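Local coordinates for aldehyde dehydrogenase (Burkholderia vietnamiensis, PDB 5KF0), which probably catalyses the NAD(P)+-dependent oxidation of aldehydes to carboxylic acids and binds NADPH, at residues V332-S337 against G366-A371. Residues are numbered along the deposited sequence; the frame is centred on the assembly and turned at random. Where two conformers were deposited one is given.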
# COMPACT_ATOMS: atom_id res chain seq x y z
N VAL A 332 10.24 39.10 -16.16
CA VAL A 332 11.65 38.96 -15.83
C VAL A 332 12.01 40.05 -14.82
O VAL A 332 12.20 41.21 -15.20
CB VAL A 332 12.53 39.02 -17.08
CG1 VAL A 332 14.01 38.93 -16.71
CG2 VAL A 332 12.14 37.90 -18.05
N GLY A 333 12.12 39.69 -13.54
CA GLY A 333 12.59 40.64 -12.55
C GLY A 333 14.10 40.58 -12.41
O GLY A 333 14.80 39.89 -13.16
N PRO A 334 14.64 41.29 -11.41
CA PRO A 334 16.09 41.29 -11.20
C PRO A 334 16.60 39.93 -10.76
O PRO A 334 15.92 39.18 -10.05
CB PRO A 334 16.28 42.31 -10.07
CG PRO A 334 15.00 42.23 -9.31
CD PRO A 334 13.93 42.05 -10.37
N MET A 335 17.83 39.62 -11.16
CA MET A 335 18.51 38.52 -10.49
C MET A 335 18.81 38.92 -9.04
O MET A 335 18.73 40.09 -8.66
CB MET A 335 19.78 38.14 -11.24
CG MET A 335 19.50 37.50 -12.59
SD MET A 335 21.00 37.05 -13.47
CE MET A 335 21.66 35.78 -12.37
N ILE A 336 19.16 37.92 -8.23
CA ILE A 336 19.22 38.12 -6.79
C ILE A 336 20.33 39.08 -6.38
O ILE A 336 20.23 39.70 -5.32
CB ILE A 336 19.36 36.76 -6.08
CG1 ILE A 336 19.17 36.91 -4.56
CG2 ILE A 336 20.71 36.08 -6.43
CD1 ILE A 336 17.81 37.48 -4.17
N SER A 337 21.37 39.24 -7.20
CA SER A 337 22.43 40.20 -6.89
C SER A 337 23.22 40.51 -8.15
O SER A 337 23.24 39.72 -9.10
CB SER A 337 23.37 39.68 -5.81
OG SER A 337 24.11 38.57 -6.30
N GLY A 366 23.54 45.66 -14.54
CA GLY A 366 23.49 45.34 -13.12
C GLY A 366 22.85 43.99 -12.93
O GLY A 366 23.21 43.01 -13.60
N ALA A 367 21.86 43.92 -12.04
CA ALA A 367 21.14 42.67 -11.84
C ALA A 367 19.99 42.48 -12.82
O ALA A 367 19.31 41.45 -12.75
CB ALA A 367 20.60 42.59 -10.40
N MET A 368 19.74 43.43 -13.72
CA MET A 368 18.68 43.28 -14.72
C MET A 368 19.26 42.57 -15.94
O MET A 368 19.90 43.18 -16.80
CB MET A 368 18.08 44.63 -15.09
CG MET A 368 17.46 45.38 -13.91
SD MET A 368 16.25 44.46 -12.91
CE MET A 368 15.03 44.02 -14.13
N PHE A 369 19.02 41.26 -16.01
CA PHE A 369 19.50 40.38 -17.07
C PHE A 369 18.31 40.02 -17.95
O PHE A 369 17.37 39.38 -17.47
CB PHE A 369 20.13 39.14 -16.43
CG PHE A 369 21.15 38.41 -17.27
CD1 PHE A 369 20.85 37.99 -18.56
CD2 PHE A 369 22.39 38.09 -16.73
CE1 PHE A 369 21.79 37.29 -19.32
CE2 PHE A 369 23.34 37.39 -17.48
CZ PHE A 369 23.04 36.99 -18.78
N GLU A 370 18.32 40.44 -19.21
CA GLU A 370 17.12 40.15 -19.98
C GLU A 370 17.05 38.66 -20.34
O GLU A 370 18.02 37.91 -20.28
CB GLU A 370 17.01 41.04 -21.21
CG GLU A 370 18.00 40.77 -22.31
CD GLU A 370 17.84 41.76 -23.47
OE1 GLU A 370 16.75 42.36 -23.61
OE2 GLU A 370 18.80 41.93 -24.24
N ALA A 371 15.83 38.23 -20.67
CA ALA A 371 15.64 36.87 -21.13
C ALA A 371 16.49 36.66 -22.38
O ALA A 371 16.40 37.43 -23.34
CB ALA A 371 14.16 36.60 -21.43
O HOH W 1 17.18 39.40 -14.59
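Ala367 O accepts a hydrogen bond from Met335 N over 2.8 Å, fairly straight (159° at the hydrogen) and with the donor tilted a little from the carbonyl plane, while Pro334 CA makes a weak C-H...O contact of 3.6 Å with the same oxygen. A water makes the second polar link between the backbones: it accepts from Phe369 N at 3.0 Å and lies 2.8 Å from Gly333 O in a geometry that suits donation. Gly333 O is also bonded to Ser289 OG. Met368 starts away from the loop, but bends at chi2 and chi3 (-53° and -57°) bring its tip back, SD lying 3.6 Å from Pro334 CB and CE near Pro334 N. Met335 runs beside Phe369, the two side chains pointing the same way; Met335 SD lies 3.7 Å from Phe369 CD2, an oblique Met-aromatic contact, and also touches Phe369 CB. Phe369 packs further against Leu344 and Met348 of helix 338-353. Ala367 CB meets Met335 O at 3.6 Å, and at the far end Val332 CG1, anti to the backbone N, reaches Phe369 O while Val332 CG2 meets Ala371 CB. Ser337 OG, hydrogen-bonded to Ser339 OG, accepts from Glu340 N as N-cap of helix 338-353. The loop leading into that helix is thus fastened to the start of strand 368-375, in the mixed sheet that includes strands 263-266, 298-302 and 392-398 of the aldehyde dehydrogenase catalytic domain.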